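Local coordinates for protein MxaA (Stigmatella aurantiaca, PDB 4W4T) that carries the NADPH-binding terminal reductase domain of the myxalamid PKS-NRPS pathway, which probably releases the carrier-bound product by reduction, at residues Asp39-Pro50 with Arg171-Ile182; Thr248-Thr258 with Thr405-Phe415. All blocks are in the same frame, centred on the assembly; numbering follows the deposited sequence.

Contact 1: residues Asp39-Pro50 with Arg171-Ile182; sequences DAEIALGKALPP and REILRLATRTRI. With ACT (acetate ion), chain C.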
loop_
_atom_site.group_PDB
_atom_site.type_symbol
_atom_site.label_atom_id
_atom_site.label_comp_id
_atom_site.label_asym_id
_atom_site.label_seq_id
_atom_site.Cartn_x
_atom_site.Cartn_y
_atom_site.Cartn_z
ATOM N N ASP A 39 24.667 17.476 -16.022
ATOM C CA ASP A 39 24.841 17.924 -17.408
ATOM C C ASP A 39 25.909 19.001 -17.499
ATOM O O ASP A 39 25.944 19.918 -16.675
ATOM C CB ASP A 39 23.537 18.466 -17.968
ATOM C CG ASP A 39 22.461 17.416 -18.054
ATOM O OD1 ASP A 39 22.796 16.210 -18.102
ATOM O OD2 ASP A 39 21.272 17.793 -18.073
ATOM N N ALA A 40 26.771 18.884 -18.504
ATOM C CA ALA A 40 27.936 19.756 -18.633
ATOM C C ALA A 40 27.578 21.231 -18.730
ATOM O O ALA A 40 28.339 22.086 -18.264
ATOM C CB ALA A 40 28.762 19.341 -19.852
ATOM N N GLU A 41 26.429 21.537 -19.320
ATOM C CA GLU A 41 26.069 22.931 -19.552
ATOM C C GLU A 41 25.563 23.608 -18.283
ATOM O O GLU A 41 25.510 24.835 -18.215
ATOM C CB GLU A 41 25.019 23.057 -20.657
ATOM C CG GLU A 41 23.627 22.560 -20.300
ATOM C CD GLU A 41 23.405 21.096 -20.644
ATOM O OE1 GLU A 41 24.405 20.364 -20.818
ATOM O OE2 GLU A 41 22.225 20.676 -20.734
ATOM N N ILE A 42 25.201 22.821 -17.272
ATOM C CA ILE A 42 24.803 23.415 -16.003
ATOM C C ILE A 42 26.071 23.799 -15.254
ATOM O O ILE A 42 26.611 23.033 -14.447
ATOM C CB ILE A 42 23.918 22.470 -15.182
ATOM C CG1 ILE A 42 22.671 22.111 -15.999
ATOM C CG2 ILE A 42 23.549 23.106 -13.834
ATOM C CD1 ILE A 42 21.774 21.085 -15.351
ATOM N N ALA A 43 26.553 25.000 -15.567
ATOM C CA ALA A 43 27.809 25.517 -15.044
ATOM C C ALA A 43 27.752 27.040 -15.080
ATOM O O ALA A 43 26.813 27.604 -15.619
ATOM C CB ALA A 43 28.981 24.993 -15.853
ATOM N N LEU A 44 28.739 27.705 -14.496
ATOM C CA LEU A 44 28.689 29.156 -14.402
ATOM C C LEU A 44 28.714 29.767 -15.808
ATOM O O LEU A 44 27.969 30.702 -16.095
ATOM C CB LEU A 44 29.848 29.696 -13.549
ATOM C CG LEU A 44 29.902 29.253 -12.077
ATOM C CD1 LEU A 44 30.894 30.074 -11.270
ATOM C CD2 LEU A 44 28.526 29.314 -11.439
ATOM N N GLY A 45 29.547 29.206 -16.679
ATOM C CA GLY A 45 29.676 29.702 -18.040
ATOM C C GLY A 45 29.875 31.206 -18.060
ATOM O O GLY A 45 30.760 31.722 -17.381
ATOM N N LYS A 46 29.015 31.898 -18.806
ATOM C CA LYS A 46 29.067 33.349 -18.955
ATOM C C LYS A 46 27.999 34.053 -18.134
ATOM O O LYS A 46 27.779 35.249 -18.305
ATOM C CB LYS A 46 28.896 33.744 -20.427
ATOM C CG LYS A 46 29.902 33.118 -21.375
ATOM C CD LYS A 46 31.304 33.667 -21.140
ATOM C CE LYS A 46 32.325 32.544 -20.983
ATOM N NZ LYS A 46 31.909 31.289 -21.681
ATOM N N ALA A 47 27.326 33.326 -17.244
ATOM C CA ALA A 47 26.241 33.925 -16.481
ATOM C C ALA A 47 26.744 35.095 -15.633
ATOM O O ALA A 47 27.899 35.106 -15.204
ATOM C CB ALA A 47 25.560 32.877 -15.597
ATOM N N LEU A 48 25.875 36.074 -15.410
ATOM C CA LEU A 48 26.220 37.253 -14.611
ATOM C C LEU A 48 26.427 36.851 -13.159
ATOM O O LEU A 48 25.866 35.852 -12.715
ATOM C CB LEU A 48 25.121 38.313 -14.710
ATOM C CG LEU A 48 24.761 38.809 -16.108
ATOM C CD1 LEU A 48 23.755 39.945 -16.023
ATOM C CD2 LEU A 48 25.996 39.227 -16.877
ATOM N N PRO A 49 27.238 37.624 -12.413
ATOM C CA PRO A 49 27.536 37.251 -11.024
ATOM C C PRO A 49 26.327 37.340 -10.108
ATOM O O PRO A 49 25.348 38.022 -10.411
ATOM C CB PRO A 49 28.623 38.259 -10.611
ATOM C CG PRO A 49 28.470 39.406 -11.556
ATOM C CD PRO A 49 28.006 38.803 -12.853
ATOM N N PRO A 50 26.384 36.640 -8.963
ATOM C CA PRO A 50 25.231 36.660 -8.071
ATOM C C PRO A 50 25.043 38.037 -7.475
ATOM O O PRO A 50 25.988 38.827 -7.499
ATOM C CB PRO A 50 25.603 35.639 -6.982
ATOM C CG PRO A 50 27.094 35.557 -7.032
ATOM C CD PRO A 50 27.467 35.778 -8.465
ATOM N N ARG A 171 17.749 18.932 -10.833
ATOM C CA ARG A 171 18.523 19.297 -12.028
ATOM C C ARG A 171 18.006 20.593 -12.660
ATOM O O ARG A 171 18.785 21.481 -13.011
ATOM C CB ARG A 171 18.487 18.161 -13.061
ATOM C CG ARG A 171 19.346 18.441 -14.287
ATOM C CD ARG A 171 19.090 17.444 -15.427
ATOM N NE ARG A 171 17.732 17.534 -15.967
ATOM C CZ ARG A 171 17.216 16.663 -16.832
ATOM N NH1 ARG A 171 17.947 15.639 -17.255
ATOM N NH2 ARG A 171 15.971 16.812 -17.274
ATOM N N GLU A 172 16.691 20.719 -12.785
ATOM C CA GLU A 172 16.119 21.895 -13.446
ATOM C C GLU A 172 16.299 23.151 -12.591
ATOM O O GLU A 172 16.458 24.256 -13.110
ATOM C CB GLU A 172 14.639 21.659 -13.767
ATOM C CG GLU A 172 14.425 20.519 -14.773
ATOM C CD GLU A 172 15.200 20.740 -16.078
ATOM O OE1 GLU A 172 14.731 21.530 -16.933
ATOM O OE2 GLU A 172 16.276 20.120 -16.246
ATOM N N ILE A 173 16.264 22.978 -11.273
ATOM C CA ILE A 173 16.540 24.075 -10.342
ATOM C C ILE A 173 17.973 24.532 -10.515
ATOM O O ILE A 173 18.260 25.735 -10.527
ATOM C CB ILE A 173 16.283 23.636 -8.863
ATOM C CG1 ILE A 173 14.778 23.604 -8.576
ATOM C CG2 ILE A 173 17.041 24.536 -7.854
ATOM C CD1 ILE A 173 14.100 24.990 -8.638
ATOM N N LEU A 174 18.889 23.577 -10.661
ATOM C CA LEU A 174 20.290 23.932 -10.895
ATOM C C LEU A 174 20.451 24.643 -12.233
ATOM O O LEU A 174 21.257 25.552 -12.366
ATOM C CB LEU A 174 21.191 22.700 -10.851
ATOM C CG LEU A 174 21.279 22.059 -9.461
ATOM C CD1 LEU A 174 22.023 20.718 -9.517
ATOM C CD2 LEU A 174 21.962 23.021 -8.474
ATOM N N ARG A 175 19.672 24.217 -13.215
ATOM C CA ARG A 175 19.644 24.886 -14.514
ATOM C C ARG A 175 19.238 26.358 -14.381
ATOM O O ARG A 175 19.862 27.246 -14.953
ATOM C CB ARG A 175 18.678 24.154 -15.445
ATOM C CG ARG A 175 18.874 24.469 -16.894
ATOM C CD ARG A 175 17.867 23.725 -17.784
ATOM N NE ARG A 175 17.891 22.264 -17.610
ATOM C CZ ARG A 175 18.853 21.467 -18.075
ATOM N NH1 ARG A 175 19.904 21.972 -18.716
ATOM N NH2 ARG A 175 18.775 20.163 -17.886
ATOM N N LEU A 176 18.175 26.605 -13.635
ATOM C CA LEU A 176 17.698 27.966 -13.408
ATOM C C LEU A 176 18.737 28.786 -12.643
ATOM O O LEU A 176 18.963 29.967 -12.931
ATOM C CB LEU A 176 16.367 27.934 -12.654
ATOM C CG LEU A 176 15.752 29.283 -12.284
ATOM C CD1 LEU A 176 15.274 30.017 -13.537
ATOM C CD2 LEU A 176 14.621 29.119 -11.284
ATOM N N ALA A 177 19.383 28.151 -11.671
ATOM C CA ALA A 177 20.371 28.825 -10.834
ATOM C C ALA A 177 21.615 29.224 -11.629
ATOM O O ALA A 177 22.395 30.063 -11.187
ATOM C CB ALA A 177 20.762 27.933 -9.658
ATOM N N THR A 178 21.802 28.625 -12.807
ATOM C CA THR A 178 22.956 28.950 -13.629
ATOM C C THR A 178 22.564 29.605 -14.956
ATOM O O THR A 178 23.418 29.814 -15.808
ATOM C CB THR A 178 23.814 27.701 -13.937
ATOM O OG1 THR A 178 22.989 26.687 -14.532
ATOM C CG2 THR A 178 24.463 27.161 -12.663
ATOM N N ARG A 179 21.283 29.920 -15.126
ATOM C CA ARG A 179 20.792 30.510 -16.374
ATOM C C ARG A 179 20.738 32.033 -16.264
ATOM O O ARG A 179 20.117 32.566 -15.346
ATOM C CB ARG A 179 19.405 29.964 -16.723
ATOM C CG ARG A 179 18.814 30.492 -18.053
ATOM C CD ARG A 179 19.550 29.926 -19.259
ATOM N NE ARG A 179 19.593 28.461 -19.237
ATOM C CZ ARG A 179 18.696 27.650 -19.800
ATOM N NH1 ARG A 179 17.633 28.119 -20.446
ATOM N NH2 ARG A 179 18.860 26.339 -19.686
ATOM N N THR A 180 21.354 32.710 -17.229
ATOM C CA THR A 180 21.328 34.165 -17.301
ATOM C C THR A 180 22.260 34.777 -16.269
ATOM O O THR A 180 23.265 35.400 -16.611
ATOM C CB THR A 180 19.906 34.714 -17.084
ATOM O OG1 THR A 180 19.013 34.127 -18.038
ATOM C CG2 THR A 180 19.889 36.227 -17.245
ATOM N N ARG A 181 21.919 34.591 -15.000
ATOM C CA ARG A 181 22.729 35.108 -13.902
ATOM C C ARG A 181 22.687 34.167 -12.702
ATOM O O ARG A 181 21.673 33.522 -12.439
ATOM C CB ARG A 181 22.268 36.502 -13.497
ATOM C CG ARG A 181 20.821 36.613 -13.046
ATOM C CD ARG A 181 20.525 38.087 -12.793
ATOM N NE ARG A 181 19.212 38.359 -12.239
ATOM C CZ ARG A 181 18.962 38.415 -10.937
ATOM N NH1 ARG A 181 19.944 38.189 -10.076
ATOM N NH2 ARG A 181 17.745 38.699 -10.501
ATOM N N ILE A 182 23.808 34.100 -11.997
ATOM C CA ILE A 182 23.994 33.162 -10.892
ATOM C C ILE A 182 23.047 33.411 -9.733
ATOM O O ILE A 182 22.854 34.550 -9.298
ATOM C CB ILE A 182 25.446 33.208 -10.376
ATOM C CG1 ILE A 182 26.411 32.852 -11.502
ATOM C CG2 ILE A 182 25.636 32.265 -9.164
ATOM C CD1 ILE A 182 25.994 31.611 -12.265
HETATM C C ACT C . 16.247 24.833 -21.998
HETATM O O ACT C . 15.384 24.078 -22.560
HETATM O OXT ACT C . 16.166 26.107 -22.044
HETATM C CH3 ACT C . 17.411 24.214 -21.277
HETATM O O HOH W 1 24.001 27.217 -17.841
HETATM O O HOH W 2 25.551 29.343 -17.452
HETATM O O HOH W 3 22.449 37.217 -10.265
#
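Ile42 lies over one face of the Arg175 guanidinium, its CD1 offset toward the rim. The same Ile42 CD1 meets Arg171 CG at 3.7 Å. With CG2 anti to its backbone N, the other branch of Ile42 lies near Leu174 O, and Ile42 CG2 packs 3.8 Å from Leu174 CB. Arg175 sends CG away from its own N (chi1 -162°), and its chain then bends at chi3. This turns the guanidinium edge to three carboxylates. NE and NH2 grip Glu172 OE2 side-on, nearly in the guanidinium plane, with NH2 on the syn lone pair. Salt bridges with weak hydrogen bonds run from Arg175 NH2 to Asp39 OD2 and from Arg175 NH1 to Glu41 OE2 (3.3 Å). Arg171 NE adds a third donor to Glu172 OE2. Shortening Arg175 to an alanine is likely to cost Asp39 and Glu41 their salt-bridge partner here, leave Glu172 OE2 with Arg171 NE of its three donors, and uncover CD1 of Ile42.

Farther along, Thr178 CB sits 3.4 Å from Ala43 O, and a water lies within hydrogen-bonding distance of both Ala43 O and Thr178 O. The chains then pair directly. Leu48 N donates to Thr180 O at 3.0 Å, and Ile182 N to Leu48 O at 2.8 Å in an almost straight bond (178°). Ile182 packs beside these bonds. Ile182 CD1 touches Leu44 CD2 at 3.5 Å and also Ala47 CB, while Pro50 lies side by side with it. The guanidinium of Arg181 leads away from Leu48 to a salt bridge with Asp144.

The loop before strand 57-61 thus runs along helix 159-177 and the residues that follow it. A salt-bridge network ties one end and a single beta bridge the other, on the surface of the Rossmann-fold domain.

Contact 2: residues Thr248-Thr258 with Thr405-Phe415; sequences TGHSRTGAWNT and TYLSSLVHRGF
Tyr406 OH is held by two bonds from the loop at 248-258. Tyr406 OH donates to Gly249 O at 2.6 Å and accepts from Thr248 OG1 at 2.8 Å. The donor stands 31° out of the Gly249 carbonyl plane. Both bonds fix the end of a buried ring. Trp256 comes at one face of that ring with an edge of its six-membered ring. The pair is edge-to-face, with planes at 54°, and Trp256 CZ3 approaches Tyr406 CD2 to 3.5 Å. Trp256 CG is anti to its backbone N (chi1 -159°), which brings the indole against the backbone of 248-249, with Gly249 N over its ring centre. Phe66, an NADPH-binding residue, meets the indole as well.

Gly254 passes close to the helix. A CB at this position would probably clash with Thr405 O and Ser409 CB. A water links Gly254 O to Tyr406 O, and Thr405 CG2 packs 3.5 Å from Arg252 O.

Arg413 holds the next step of the loop. Arg413 NH1 donates to Trp256 O at 2.7 Å, and NH2 adds a weak bond to the same oxygen. NE and NH2 both donate to Ser409 OG, near the guanidinium plane, which limits rotation of the group. Thr258 runs alongside the side chains of Arg413 and Phe415, pointing the contrary way. Thr258 CB sits 3.8 Å from the Phe415 ring centroid, a CH-pi contact over the face, and its CG2 meets Leu410 CD2. The same Phe415 ring has a cation-pi contact with Lys267.

Gly414, with positive phi, ends helix 400-412 in a Schellman motif. The contact thus joins this C-terminal helix to the loop that follows strand 239-248 of the Rossmann-fold sheet.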
loop_
_atom_site.group_PDB
_atom_site.type_symbol
_atom_site.label_atom_id
_atom_site.label_comp_id
_atom_site.label_asym_id
_atom_site.label_seq_id
_atom_site.Cartn_x
_atom_site.Cartn_y
_atom_site.Cartn_z
ATOM N N THR A 248 8.859 17.244 13.027
ATOM C CA THR A 248 7.625 17.041 13.776
ATOM C C THR A 248 6.870 18.358 13.982
ATOM O O THR A 248 7.272 19.393 13.455
ATOM C CB THR A 248 7.909 16.365 15.145
ATOM O OG1 THR A 248 8.787 17.189 15.924
ATOM C CG2 THR A 248 8.580 15.006 14.921
ATOM N N GLY A 249 5.789 18.315 14.756
ATOM C CA GLY A 249 4.896 19.456 14.909
ATOM C C GLY A 249 5.543 20.743 15.392
ATOM O O GLY A 249 6.636 20.733 15.960
ATOM N N HIS A 250 4.869 21.866 15.155
ATOM C CA HIS A 250 5.304 23.146 15.696
ATOM C C HIS A 250 5.282 23.089 17.231
ATOM O O HIS A 250 4.291 22.667 17.795
ATOM C CB HIS A 250 4.398 24.265 15.195
ATOM C CG HIS A 250 4.907 25.635 15.508
ATOM N ND1 HIS A 250 4.739 26.228 16.741
ATOM C CD2 HIS A 250 5.571 26.537 14.742
ATOM C CE1 HIS A 250 5.284 27.432 16.725
ATOM N NE2 HIS A 250 5.799 27.642 15.522
ATOM N N SER A 251 6.357 23.528 17.881
ATOM C CA SER A 251 6.543 23.298 19.330
ATOM C C SER A 251 5.593 24.091 20.224
ATOM O O SER A 251 5.472 23.795 21.420
ATOM C CB SER A 251 7.981 23.616 19.749
ATOM O OG SER A 251 8.272 25.006 19.651
ATOM N N ARG A 252 4.922 25.091 19.657
ATOM C CA ARG A 252 4.023 25.935 20.437
ATOM C C ARG A 252 2.565 25.724 20.056
ATOM O O ARG A 252 1.727 25.529 20.930
ATOM C CB ARG A 252 4.402 27.411 20.277
ATOM C CG ARG A 252 5.766 27.752 20.838
ATOM C CD ARG A 252 5.852 27.369 22.304
ATOM N NE ARG A 252 7.176 27.610 22.876
ATOM C CZ ARG A 252 7.557 28.762 23.420
ATOM N NH1 ARG A 252 6.717 29.792 23.461
ATOM N NH2 ARG A 252 8.781 28.886 23.921
ATOM N N THR A 253 2.263 25.751 18.757
ATOM C CA THR A 253 0.895 25.539 18.280
ATOM C C THR A 253 0.530 24.066 18.124
ATOM O O THR A 253 -0.648 23.708 18.068
ATOM C CB THR A 253 0.653 26.211 16.894
ATOM O OG1 THR A 253 1.423 25.521 15.898
ATOM C CG2 THR A 253 1.052 27.679 16.912
ATOM N N GLY A 254 1.539 23.208 18.006
ATOM C CA GLY A 254 1.294 21.805 17.733
ATOM C C GLY A 254 0.936 21.521 16.285
ATOM O O GLY A 254 0.586 20.388 15.941
ATOM N N ALA A 255 1.002 22.543 15.435
ATOM C CA ALA A 255 0.634 22.379 14.023
ATOM C C ALA A 255 1.428 21.239 13.419
ATOM O O ALA A 255 2.652 21.215 13.494
ATOM C CB ALA A 255 0.867 23.658 13.247
ATOM N N TRP A 256 0.721 20.278 12.847
ATOM C CA TRP A 256 1.362 19.070 12.356
ATOM C C TRP A 256 0.468 18.378 11.361
ATOM O O TRP A 256 -0.683 18.061 11.645
ATOM C CB TRP A 256 1.678 18.122 13.506
ATOM C CG TRP A 256 2.736 17.090 13.239
ATOM C CD1 TRP A 256 3.385 16.832 12.062
ATOM C CD2 TRP A 256 3.258 16.165 14.197
ATOM N NE1 TRP A 256 4.285 15.804 12.237
ATOM C CE2 TRP A 256 4.228 15.380 13.540
ATOM C CE3 TRP A 256 3.005 15.935 15.552
ATOM C CZ2 TRP A 256 4.940 14.372 14.196
ATOM C CZ3 TRP A 256 3.712 14.944 16.201
ATOM C CH2 TRP A 256 4.669 14.171 15.519
ATOM N N ASN A 257 1.016 18.149 10.183
ATOM C CA ASN A 257 0.319 17.453 9.121
ATOM C C ASN A 257 -0.021 15.997 9.505
ATOM O O ASN A 257 0.881 15.188 9.663
ATOM C CB ASN A 257 1.200 17.523 7.876
ATOM C CG ASN A 257 0.802 16.547 6.849
ATOM O OD1 ASN A 257 -0.362 16.477 6.458
ATOM N ND2 ASN A 257 1.757 15.744 6.412
ATOM N N THR A 258 -1.304 15.659 9.649
ATOM C CA THR A 258 -1.681 14.353 10.245
ATOM C C THR A 258 -1.527 13.119 9.353
ATOM O O THR A 258 -1.640 12.001 9.834
ATOM C CB THR A 258 -3.146 14.345 10.743
ATOM O OG1 THR A 258 -4.045 14.505 9.638
ATOM C CG2 THR A 258 -3.388 15.435 11.791
ATOM N N THR A 405 1.635 19.237 23.923
ATOM C CA THR A 405 1.310 20.216 22.888
ATOM C C THR A 405 0.881 19.504 21.608
ATOM O O THR A 405 -0.166 19.814 21.030
ATOM C CB THR A 405 2.500 21.150 22.627
ATOM O OG1 THR A 405 2.742 21.929 23.803
ATOM C CG2 THR A 405 2.213 22.096 21.440
ATOM N N TYR A 406 1.666 18.513 21.196
ATOM C CA TYR A 406 1.362 17.725 19.992
ATOM C C TYR A 406 0.039 16.985 20.126
ATOM O O TYR A 406 -0.853 17.125 19.290
ATOM C CB TYR A 406 2.484 16.723 19.712
ATOM C CG TYR A 406 3.785 17.312 19.193
ATOM C CD1 TYR A 406 3.875 18.645 18.805
ATOM C CD2 TYR A 406 4.920 16.519 19.065
ATOM C CE1 TYR A 406 5.062 19.169 18.316
ATOM C CE2 TYR A 406 6.111 17.032 18.564
ATOM C CZ TYR A 406 6.175 18.352 18.184
ATOM O OH TYR A 406 7.350 18.864 17.670
ATOM N N LEU A 407 -0.096 16.186 21.183
ATOM C CA LEU A 407 -1.309 15.404 21.357
ATOM C C LEU A 407 -2.560 16.290 21.488
ATOM O O LEU A 407 -3.598 15.951 20.942
ATOM C CB LEU A 407 -1.170 14.481 22.573
ATOM C CG LEU A 407 -0.063 13.433 22.430
ATOM C CD1 LEU A 407 0.067 12.560 23.696
ATOM C CD2 LEU A 407 -0.301 12.561 21.205
ATOM N N SER A 408 -2.459 17.416 22.199
ATOM C CA SER A 408 -3.615 18.304 22.384
ATOM C C SER A 408 -4.156 18.814 21.040
ATOM O O SER A 408 -5.371 18.864 20.821
ATOM C CB SER A 408 -3.257 19.497 23.282
ATOM O OG SER A 408 -2.737 19.075 24.543
ATOM N N SER A 409 -3.240 19.169 20.146
ATOM C CA SER A 409 -3.599 19.610 18.800
ATOM C C SER A 409 -4.267 18.491 17.994
ATOM O O SER A 409 -5.279 18.717 17.330
ATOM C CB SER A 409 -2.360 20.126 18.065
ATOM O OG SER A 409 -2.687 20.519 16.731
ATOM N N LEU A 410 -3.715 17.281 18.060
ATOM C CA LEU A 410 -4.299 16.150 17.359
ATOM C C LEU A 410 -5.694 15.825 17.865
ATOM O O LEU A 410 -6.563 15.449 17.080
ATOM C CB LEU A 410 -3.400 14.916 17.479
ATOM C CG LEU A 410 -2.027 15.118 16.840
ATOM C CD1 LEU A 410 -1.129 13.927 17.121
ATOM C CD2 LEU A 410 -2.180 15.349 15.343
ATOM N N VAL A 411 -5.909 15.958 19.175
ATOM C CA VAL A 411 -7.244 15.751 19.735
ATOM C C VAL A 411 -8.183 16.854 19.250
ATOM O O VAL A 411 -9.298 16.575 18.808
ATOM C CB VAL A 411 -7.232 15.713 21.286
ATOM C CG1 VAL A 411 -8.650 15.757 21.837
ATOM C CG2 VAL A 411 -6.531 14.471 21.776
ATOM N N HIS A 412 -7.722 18.101 19.303
ATOM C CA HIS A 412 -8.555 19.244 18.947
ATOM C C HIS A 412 -8.995 19.163 17.487
ATOM O O HIS A 412 -10.109 19.560 17.136
ATOM C CB HIS A 412 -7.806 20.549 19.199
ATOM C CG HIS A 412 -8.571 21.772 18.799
ATOM N ND1 HIS A 412 -9.644 22.253 19.523
ATOM C CD2 HIS A 412 -8.418 22.620 17.752
ATOM C CE1 HIS A 412 -10.117 23.339 18.941
ATOM N NE2 HIS A 412 -9.389 23.584 17.863
ATOM N N ARG A 413 -8.118 18.627 16.646
ATOM C CA ARG A 413 -8.395 18.522 15.221
ATOM C C ARG A 413 -9.095 17.222 14.864
ATOM O O ARG A 413 -9.357 16.951 13.700
ATOM C CB ARG A 413 -7.097 18.668 14.432
ATOM C CG ARG A 413 -6.492 20.050 14.562
ATOM C CD ARG A 413 -5.285 20.217 13.670
ATOM N NE ARG A 413 -4.063 19.823 14.357
ATOM C CZ ARG A 413 -3.089 19.110 13.802
ATOM N NH1 ARG A 413 -3.199 18.697 12.537
ATOM N NH2 ARG A 413 -2.004 18.817 14.516
ATOM N N GLY A 414 -9.404 16.412 15.867
ATOM C CA GLY A 414 -10.224 15.235 15.649
ATOM C C GLY A 414 -9.462 14.035 15.118
ATOM O O GLY A 414 -10.060 13.029 14.754
ATOM N N PHE A 415 -8.138 14.138 15.080
ATOM C CA PHE A 415 -7.303 13.030 14.618
ATOM C C PHE A 415 -7.225 11.924 15.684
ATOM O O PHE A 415 -7.220 10.731 15.366
ATOM C CB PHE A 415 -5.914 13.552 14.251
ATOM C CG PHE A 415 -5.001 12.511 13.685
ATOM C CD1 PHE A 415 -5.189 12.030 12.398
ATOM C CD2 PHE A 415 -3.940 12.022 14.428
ATOM C CE1 PHE A 415 -4.343 11.071 11.873
ATOM C CE2 PHE A 415 -3.093 11.069 13.906
ATOM C CZ PHE A 415 -3.298 10.591 12.622
HETATM O O HOH W 4 5.308 22.630 23.765
HETATM O O HOH W 5 -2.902 23.437 16.216
HETATM O O HOH W 6 0.429 17.910 16.582
#

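Contact 1 and contact 2 lie on opposite sides of the chain's centre. Their centres are 41 Å apart, and their nearest atoms are about 21 Å apart. They follow one another along the chain and are not interleaved in sequence. Contact 1 brings the loop after helix 28-35 against helix 159-177, and contact 2 brings helix 400-412 against the loop after strand 239-248. Contact 2 is nearer to the NADPH site, with the side chain of Trp256 about 4 Å from that of Phe66. In contact 1 the side chain of Arg171 is about 9 Å from those of Gly125 and Ile124. NADPH is not bound in this chain.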